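Local coordinates for protein 3-Hydroxyacyl-CoA dehydrogenase (Ralstonia eutropha H16, PDB 4PZC) that catalyses the NAD-dependent interconversion of (S)-3-hydroxyacyl-CoA and 3-oxoacyl-CoA, probably acting on (S)-3-hydroxybutyryl-CoA, at residues A[84-89]-A[110-115]; A[133-138]-A[158-163]; A[152-157]-A[179-184]. All coordinates share one frame; numbering follows the deposited sequence.

Contact 1: residues A[84-89]-A[110-115]; sequences DIVIEA and ENVIIA
Val-86 and its partners Ile-113 and Ala-115 hold the two parallel strands together through their backbones. Val-86 N donates to Ile-113 O (2.9 Å), and Ala-115 N returns a bond to Val-86 O (2.8 Å). One step on, Glu-88 N reaches Ala-115 O at 3.0 Å.

The close packing is that of Ile-85 on Ile-113. Ile-85 CG1 stands anti to the backbone N (chi1 164°) and passes beside the carbonyl of Ile-113. Its CD1 then meets Ile-113 CG2 at 3.5 Å, the two side chains crossing obliquely. Further along the same face, Ile-87 CG1 is only loosely against Ala-115 CB, at 4.4 Å. Helix 161-173 lies over Ile-85 and Ile-113 through Val-167.

The entry to the pair is looser and partly open to solvent. There Asp-84 O lies 3.7 Å from Ile-113 N, and both methyls of Val-112 lie against the same carbonyl, CG1 at 3.5 Å. The Asp-84 side chain turns away to accept from Thr-5 N. Val-86 CG2 adds a thin contact to Val-112 CG1, 4.3 Å away.

Strands 85-88 and 113-117 with helix 94-107 make a beta-alpha-beta unit of the Rossmann-type NAD domain. At its end the Glu-88 carboxylate is held by Lys-97, Ser-116 and the amides of Ala-90 and Thr-91. The backbone-bonded strand pair thus ends at a carboxylate beside Lys-97, a predicted NAD-binding residue; the lysine and amides would probably stabilise its negative charge.

Contact 2: residues A[133-138]-A[158-163]; sequences ADRFIG and QTSDTT
Thr-159 OG1 donates to Phe-136 O at 2.6 Å, in the plane of the carbonyl. With OG1 beside its own backbone N (chi1 -55°), the hydroxyl faces Phe-136; it also receives a weak bond from Gly-156 N, just past strand 150-155. The other branch, CG2, lies against Ile-137 CG1 at 3.7 Å. Ile-137 CB also meets Thr-163 CG2, at 4.0 Å, so both threonine methyls meet the isoleucine from the same side.

A backbone bond follows: Ser-160 N points at Asp-134 O, though the modelled position of that oxygen is less certain. Ser-160 is the N-cap of helix 161-173, so the turn leading into strand 136-141 is tied directly to the start of the helix that crosses over from strand 150-155 to strand 177-182 in the NAD-binding domain. Beside this bond, Asp-134 CA makes a CA-H...O contact with Gln-158 O, 3.4 Å.

At the outer end, Ala-133 CB packs on Gln-158 CB (3.5 Å), while the Gln-158 amide continues past it to Thr-124 O through NE2. Arg-135 starts away from the helix, but its chain is bent at chi2 (-84°, CD) and chi3 (132°, NE), and the guanidinium comes back near Thr-162. Thr-162 CG2 sits at the guanidinium edge, in its plane and 3.6 Å from Arg-135 NH2. Asp-134 OD2 makes a long salt bridge to Arg-135 NE, 3.6 Å, while its OD1 pairs with Arg-132.

Contact 3: residues A[152-157]-A[179-184]; sequences ELIRGL and ITVKNS
Glu-152 pairs with Ile-179 in parallel register, its CA lying 3.4 Å from Ile-179 O as a CA-H...O contact. The Glu-152 chain runs out extended, and its OE2 accepts from the amides of Val-188 and Val-189, which fixes the carboxylate beside His-140, predicted to matter for catalysis. Leu-153 N donates to the same Ile-179 O at 2.6 Å. The Leu-153 CD1 methyl passes Thr-180 OG1 at 3.9 Å, and Leu-153 O takes a weak, bent bond from Val-181 N. Ile-154 follows on the face of Glu-152 and Val-181: CG2, anti to the backbone N, reaches over to Asn-183 CA at 3.5 Å. Arg-155 takes part in two bonds, through its N to Val-181 O (2.9 Å) and its O from Asn-183 N (2.9 Å). The guanidinium leaves the strand pair for Asp-161. At Gly-156 the pairing ends, with CA 4.3 Å from Asn-183 CB, whose amide group turns to Ser-122 and Ile-123.

This is the last beta-alpha-beta unit of the sheet. Helix 161-173 packs on the side of Leu-153, Arg-155 and Thr-180, and Phe-187 on that of Ile-154 and Val-181. Strand 136-141 runs antiparallel on one flank of strand 150-155, whereas strand 177-182 borders the second subunit, where Lys-182 NZ hydrogen-bonds to Gly-207 O of that subunit.

Overall arrangement
All three contacts belong to one mixed sheet and the helices on it, inside the NAD-binding domain. Contacts 1 and 3 are buried parallel strand pairs, each closing a beta-alpha-beta unit; contact 2, partly buried, instead ties a strand entrance to a helix start through threonine and serine groups. It also bridges the others: Ile-114 pairs with Arg-135 and Ile-137, and Gly-138 with Ile-154, so strands 113-117, 136-141 and 150-155 run side by side. Contacts 1 and 3 do not touch, yet helix 161-173 packs on both. Contact 1 lies within the sheet, apolar between an acid at each end; contact 3 is at the edge and reaches the second subunit.

Contact 1: residues A[84-89]-A[110-115]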
loop_
_atom_site.group_PDB
_atom_site.type_symbol
_atom_site.label_atom_id
_atom_site.label_comp_id
_atom_site.label_asym_id
_atom_site.label_seq_id
_atom_site.Cartn_x
_atom_site.Cartn_y
_atom_site.Cartn_z
ATOM N N ASP A 84 14.069 23.578 26.022
ATOM C CA ASP A 84 14.741 22.289 26.273
ATOM C C ASP A 84 15.286 21.683 24.973
ATOM O O ASP A 84 16.303 21.004 24.980
ATOM C CB ASP A 84 13.782 21.286 26.946
ATOM C CG ASP A 84 13.095 21.861 28.197
ATOM O OD1 ASP A 84 13.726 22.629 28.955
ATOM O OD2 ASP A 84 11.908 21.546 28.422
ATOM N N ILE A 85 14.606 21.952 23.861
ATOM C CA ILE A 85 14.917 21.352 22.561
ATOM C C ILE A 85 14.276 22.178 21.432
ATOM O O ILE A 85 13.207 22.783 21.620
ATOM C CB ILE A 85 14.382 19.907 22.496
ATOM C CG1 ILE A 85 14.341 19.394 21.053
ATOM C CG2 ILE A 85 12.971 19.837 23.070
ATOM C CD1 ILE A 85 14.100 17.906 20.931
ATOM N N VAL A 86 14.916 22.179 20.261
ATOM C CA VAL A 86 14.454 22.967 19.121
ATOM C C VAL A 86 14.222 22.127 17.852
ATOM O O VAL A 86 15.097 21.368 17.415
ATOM C CB VAL A 86 15.457 24.088 18.802
ATOM C CG1 VAL A 86 14.795 25.175 17.958
ATOM C CG2 VAL A 86 16.012 24.683 20.093
ATOM N N ILE A 87 13.043 22.300 17.257
ATOM C CA ILE A 87 12.633 21.567 16.077
ATOM C C ILE A 87 12.594 22.549 14.937
ATOM O O ILE A 87 11.689 23.395 14.876
ATOM C CB ILE A 87 11.211 20.983 16.221
ATOM C CG1 ILE A 87 11.162 19.907 17.311
ATOM C CG2 ILE A 87 10.730 20.404 14.891
ATOM C CD1 ILE A 87 9.753 19.552 17.737
ATOM N N GLU A 88 13.570 22.450 14.040
ATOM C CA GLU A 88 13.534 23.250 12.838
ATOM C C GLU A 88 12.520 22.585 11.946
ATOM O O GLU A 88 12.567 21.378 11.725
ATOM C CB GLU A 88 14.896 23.365 12.154
ATOM C CG GLU A 88 14.834 24.154 10.842
ATOM C CD GLU A 88 14.313 23.319 9.703
ATOM O OE1 GLU A 88 15.033 22.372 9.347
ATOM O OE2 GLU A 88 13.187 23.571 9.200
ATOM N N ALA A 89 11.603 23.404 11.447
ATOM C CA ALA A 89 10.440 22.931 10.726
ATOM C C ALA A 89 10.058 23.995 9.702
ATOM O O ALA A 89 8.885 24.246 9.434
ATOM C CB ALA A 89 9.305 22.679 11.709
ATOM N N GLU A 110 24.863 23.688 25.180
ATOM C CA GLU A 110 25.497 22.434 24.732
ATOM C C GLU A 110 24.662 21.158 24.929
ATOM O O GLU A 110 24.776 20.214 24.134
ATOM C CB GLU A 110 26.862 22.236 25.417
ATOM C CG GLU A 110 28.062 22.615 24.551
ATOM C CD GLU A 110 29.330 21.827 24.893
ATOM O OE1 GLU A 110 29.704 21.755 26.087
ATOM O OE2 GLU A 110 29.963 21.285 23.959
ATOM N N ASN A 111 23.852 21.122 25.988
ATOM C CA ASN A 111 22.996 19.969 26.257
ATOM C C ASN A 111 21.544 20.145 25.819
ATOM O O ASN A 111 20.681 19.361 26.217
ATOM C CB ASN A 111 23.070 19.559 27.740
ATOM C CG ASN A 111 24.064 18.429 27.979
ATOM O OD1 ASN A 111 25.272 18.665 28.074
ATOM N ND2 ASN A 111 23.562 17.190 28.055
ATOM N N VAL A 112 21.280 21.150 24.992
ATOM C CA VAL A 112 19.962 21.312 24.378
ATOM C C VAL A 112 19.965 20.628 22.990
ATOM O O VAL A 112 20.871 20.821 22.184
ATOM C CB VAL A 112 19.546 22.817 24.319
ATOM C CG1 VAL A 112 18.475 23.075 23.260
ATOM C CG2 VAL A 112 19.073 23.297 25.698
ATOM N N ILE A 113 18.931 19.822 22.738
ATOM C CA ILE A 113 18.805 19.012 21.523
ATOM C C ILE A 113 18.225 19.804 20.372
ATOM O O ILE A 113 17.236 20.493 20.536
ATOM C CB ILE A 113 17.856 17.816 21.755
ATOM C CG1 ILE A 113 18.462 16.850 22.783
ATOM C CG2 ILE A 113 17.513 17.103 20.439
ATOM C CD1 ILE A 113 17.462 15.872 23.368
ATOM N N ILE A 114 18.838 19.668 19.208
ATOM C CA ILE A 114 18.342 20.245 17.975
ATOM C C ILE A 114 17.855 19.111 17.071
ATOM O O ILE A 114 18.632 18.240 16.665
ATOM C CB ILE A 114 19.455 21.024 17.244
ATOM C CG1 ILE A 114 20.021 22.143 18.148
ATOM C CG2 ILE A 114 18.931 21.575 15.921
ATOM C CD1 ILE A 114 21.352 22.741 17.693
ATOM N N ALA A 115 16.564 19.120 16.771
ATOM C CA ALA A 115 15.971 18.175 15.838
ATOM C C ALA A 115 15.592 18.935 14.589
ATOM O O ALA A 115 15.291 20.119 14.670
ATOM C CB ALA A 115 14.742 17.533 16.446
#

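Contact 2: residues A[133-138]-A[158-163]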
loop_
_atom_site.group_PDB
_atom_site.type_symbol
_atom_site.label_atom_id
_atom_site.label_comp_id
_atom_site.label_asym_id
_atom_site.label_seq_id
_atom_site.Cartn_x
_atom_site.Cartn_y
_atom_site.Cartn_z
ATOM N N ALA A 133 26.790 17.153 17.325
ATOM C CA ALA A 133 26.015 16.213 16.518
ATOM C C ALA A 133 25.206 15.234 17.373
ATOM O O ALA A 133 24.039 15.008 17.089
ATOM C CB ALA A 133 26.946 15.457 15.594
ATOM N N ASP A 134 25.805 14.677 18.428
ATOM C CA ASP A 134 25.117 13.687 19.257
ATOM C C ASP A 134 23.810 14.203 19.850
ATOM O O ASP A 134 22.925 13.427 20.239
ATOM C CB ASP A 134 26.025 13.176 20.373
ATOM C CG ASP A 134 26.094 14.129 21.559
ATOM O OD1 ASP A 134 26.801 15.152 21.411
ATOM O OD2 ASP A 134 25.465 13.840 22.625
ATOM N N ARG A 135 23.692 15.518 19.920
ATOM C CA ARG A 135 22.451 16.148 20.359
ATOM C C ARG A 135 21.536 16.489 19.171
ATOM O O ARG A 135 20.532 17.163 19.345
ATOM C CB ARG A 135 22.771 17.403 21.184
ATOM C CG ARG A 135 23.455 17.113 22.509
ATOM C CD ARG A 135 22.416 16.765 23.561
ATOM N NE ARG A 135 22.768 15.557 24.307
ATOM C CZ ARG A 135 21.906 14.813 24.998
ATOM N NH1 ARG A 135 20.615 15.141 25.071
ATOM N NH2 ARG A 135 22.346 13.728 25.623
ATOM N N PHE A 136 21.869 16.009 17.973
ATOM C CA PHE A 136 21.051 16.270 16.800
ATOM C C PHE A 136 20.321 15.016 16.367
ATOM O O PHE A 136 20.923 13.948 16.283
ATOM C CB PHE A 136 21.893 16.778 15.634
ATOM C CG PHE A 136 21.068 17.206 14.462
ATOM C CD1 PHE A 136 20.561 18.478 14.393
ATOM C CD2 PHE A 136 20.757 16.320 13.453
ATOM C CE1 PHE A 136 19.778 18.863 13.326
ATOM C CE2 PHE A 136 19.972 16.697 12.383
ATOM C CZ PHE A 136 19.481 17.970 12.319
ATOM N N ILE A 137 19.037 15.160 16.060
ATOM C CA ILE A 137 18.220 14.032 15.645
ATOM C C ILE A 137 17.254 14.502 14.558
ATOM O O ILE A 137 17.037 15.695 14.417
ATOM C CB ILE A 137 17.440 13.472 16.839
ATOM C CG1 ILE A 137 17.026 12.025 16.578
ATOM C CG2 ILE A 137 16.214 14.331 17.127
ATOM C CD1 ILE A 137 16.236 11.392 17.704
ATOM N N GLY A 138 16.712 13.579 13.766
ATOM C CA GLY A 138 15.752 13.907 12.702
ATOM C C GLY A 138 14.353 13.476 13.080
ATOM O O GLY A 138 14.175 12.475 13.768
ATOM N N GLN A 158 25.415 10.020 14.168
ATOM C CA GLN A 158 25.983 10.641 15.378
ATOM C C GLN A 158 25.031 10.697 16.546
ATOM O O GLN A 158 25.466 10.713 17.689
ATOM C CB GLN A 158 26.380 12.084 15.116
ATOM C CG GLN A 158 27.289 12.292 13.936
ATOM C CD GLN A 158 26.517 12.748 12.736
ATOM O OE1 GLN A 158 25.428 12.227 12.458
ATOM N NE2 GLN A 158 27.063 13.725 12.013
ATOM N N THR A 159 23.738 10.793 16.266
ATOM C CA THR A 159 22.749 10.924 17.320
ATOM C C THR A 159 23.114 9.972 18.447
ATOM O O THR A 159 23.461 8.849 18.175
ATOM C CB THR A 159 21.359 10.590 16.772
ATOM O OG1 THR A 159 21.098 11.420 15.644
ATOM C CG2 THR A 159 20.277 10.815 17.818
ATOM N N SER A 160 23.060 10.430 19.699
ATOM C CA SER A 160 23.385 9.587 20.864
ATOM C C SER A 160 22.199 8.769 21.254
ATOM O O SER A 160 21.061 9.124 20.931
ATOM C CB SER A 160 23.772 10.441 22.075
ATOM O OG SER A 160 22.704 11.269 22.511
ATOM N N ASP A 161 22.447 7.708 22.008
ATOM C CA ASP A 161 21.340 6.929 22.577
ATOM C C ASP A 161 20.444 7.804 23.457
ATOM O O ASP A 161 19.208 7.692 23.448
ATOM C CB ASP A 161 21.877 5.752 23.385
ATOM C CG ASP A 161 22.506 4.702 22.513
ATOM O OD1 ASP A 161 21.955 4.449 21.428
ATOM O OD2 ASP A 161 23.548 4.135 22.903
ATOM N N THR A 162 21.097 8.682 24.204
ATOM C CA THR A 162 20.418 9.574 25.118
ATOM C C THR A 162 19.485 10.554 24.394
ATOM O O THR A 162 18.336 10.750 24.838
ATOM C CB THR A 162 21.442 10.381 25.941
ATOM O OG1 THR A 162 22.590 9.563 26.242
ATOM C CG2 THR A 162 20.793 10.918 27.214
ATOM N N THR A 163 19.995 11.164 23.312
ATOM C CA THR A 163 19.235 12.118 22.505
ATOM C C THR A 163 18.053 11.397 21.950
ATOM O O THR A 163 16.953 11.949 21.844
ATOM C CB THR A 163 20.007 12.636 21.271
ATOM O OG1 THR A 163 21.186 13.344 21.665
ATOM C CG2 THR A 163 19.136 13.578 20.466
#

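Contact 3: residues A[152-157]-A[179-184]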
loop_
_atom_site.group_PDB
_atom_site.type_symbol
_atom_site.label_atom_id
_atom_site.label_comp_id
_atom_site.label_asym_id
_atom_site.label_seq_id
_atom_site.Cartn_x
_atom_site.Cartn_y
_atom_site.Cartn_z
ATOM N N GLU A 152 8.585 9.637 12.240
ATOM C CA GLU A 152 9.768 8.877 12.013
ATOM C C GLU A 152 10.840 9.587 12.797
ATOM O O GLU A 152 10.996 10.793 12.679
ATOM C CB GLU A 152 10.115 8.788 10.528
ATOM C CG GLU A 152 8.994 8.208 9.680
ATOM C CD GLU A 152 9.397 7.944 8.235
ATOM O OE1 GLU A 152 9.655 8.896 7.453
ATOM O OE2 GLU A 152 9.425 6.756 7.871
ATOM N N LEU A 153 11.551 8.829 13.628
ATOM C CA LEU A 153 12.654 9.342 14.417
ATOM C C LEU A 153 13.859 8.843 13.713
ATOM O O LEU A 153 14.038 7.647 13.582
ATOM C CB LEU A 153 12.623 8.776 15.826
ATOM C CG LEU A 153 11.367 9.085 16.647
ATOM C CD1 LEU A 153 11.471 8.424 18.024
ATOM C CD2 LEU A 153 11.149 10.595 16.765
ATOM N N ILE A 154 14.673 9.754 13.217
ATOM C CA ILE A 154 15.727 9.361 12.329
ATOM C C ILE A 154 17.080 9.710 12.921
ATOM O O ILE A 154 17.418 10.881 13.147
ATOM C CB ILE A 154 15.586 9.988 10.963
ATOM C CG1 ILE A 154 14.158 9.812 10.446
ATOM C CG2 ILE A 154 16.599 9.350 10.030
ATOM C CD1 ILE A 154 13.345 11.093 10.326
ATOM N N ARG A 155 17.851 8.673 13.186
ATOM C CA ARG A 155 19.102 8.863 13.837
ATOM C C ARG A 155 20.087 9.125 12.766
ATOM O O ARG A 155 20.227 8.343 11.826
ATOM C CB ARG A 155 19.483 7.627 14.628
ATOM C CG ARG A 155 18.656 7.519 15.878
ATOM C CD ARG A 155 19.015 6.331 16.751
ATOM N NE ARG A 155 20.339 6.437 17.375
ATOM C CZ ARG A 155 20.654 5.896 18.549
ATOM N NH1 ARG A 155 19.735 5.241 19.266
ATOM N NH2 ARG A 155 21.885 6.029 19.030
ATOM N N GLY A 156 20.762 10.249 12.891
ATOM C CA GLY A 156 22.020 10.411 12.213
ATOM C C GLY A 156 22.949 9.338 12.759
ATOM O O GLY A 156 22.736 8.759 13.828
ATOM N N LEU A 157 23.991 9.079 12.000
ATOM C CA LEU A 157 25.115 8.276 12.443
ATOM C C LEU A 157 25.682 8.760 13.797
ATOM O O LEU A 157 26.364 8.005 14.480
ATOM C CB LEU A 157 26.186 8.360 11.348
ATOM C CG LEU A 157 27.279 7.313 11.272
ATOM C CD1 LEU A 157 26.664 5.927 11.170
ATOM C CD2 LEU A 157 28.195 7.580 10.084
ATOM N N ILE A 179 8.850 6.078 15.328
ATOM C CA ILE A 179 9.389 5.048 14.468
ATOM C C ILE A 179 10.869 5.329 14.295
ATOM O O ILE A 179 11.243 6.295 13.629
ATOM C CB ILE A 179 8.712 5.087 13.092
ATOM C CG1 ILE A 179 7.225 4.750 13.214
ATOM C CG2 ILE A 179 9.401 4.148 12.113
ATOM C CD1 ILE A 179 6.961 3.357 13.736
ATOM N N THR A 180 11.712 4.506 14.905
ATOM C CA THR A 180 13.151 4.732 14.854
ATOM C C THR A 180 13.752 4.127 13.590
ATOM O O THR A 180 13.394 3.024 13.157
ATOM C CB THR A 180 13.822 4.247 16.138
ATOM O OG1 THR A 180 13.324 5.049 17.212
ATOM C CG2 THR A 180 15.324 4.399 16.082
ATOM N N VAL A 181 14.647 4.897 12.981
ATOM C CA VAL A 181 15.091 4.643 11.629
ATOM C C VAL A 181 16.512 5.119 11.538
ATOM O O VAL A 181 16.784 6.259 11.878
ATOM C CB VAL A 181 14.273 5.479 10.632
ATOM C CG1 VAL A 181 14.801 5.343 9.213
ATOM C CG2 VAL A 181 12.811 5.085 10.688
ATOM N N LYS A 182 17.421 4.255 11.099
ATOM C CA LYS A 182 18.742 4.730 10.774
ATOM C C LYS A 182 18.589 5.605 9.540
ATOM O O LYS A 182 18.004 5.194 8.576
ATOM C CB LYS A 182 19.701 3.590 10.462
ATOM C CG LYS A 182 19.952 2.635 11.604
ATOM C CD LYS A 182 21.192 1.809 11.278
ATOM C CE LYS A 182 21.546 0.815 12.386
ATOM N NZ LYS A 182 20.770 -0.467 12.348
ATOM N N ASN A 183 19.126 6.808 9.583
ATOM C CA ASN A 183 19.197 7.658 8.419
ATOM C C ASN A 183 19.550 6.908 7.127
ATOM O O ASN A 183 20.601 6.232 7.045
ATOM C CB ASN A 183 20.222 8.763 8.641
ATOM C CG ASN A 183 20.148 9.821 7.580
ATOM O OD1 ASN A 183 19.083 10.410 7.353
ATOM N ND2 ASN A 183 21.273 10.057 6.889
ATOM N N SER A 184 18.661 7.068 6.133
ATOM C CA SER A 184 18.752 6.414 4.825
ATOM C C SER A 184 17.723 7.059 3.885
ATOM O O SER A 184 16.642 7.498 4.318
ATOM C CB SER A 184 18.466 4.909 4.943
ATOM O OG SER A 184 18.304 4.243 3.690
#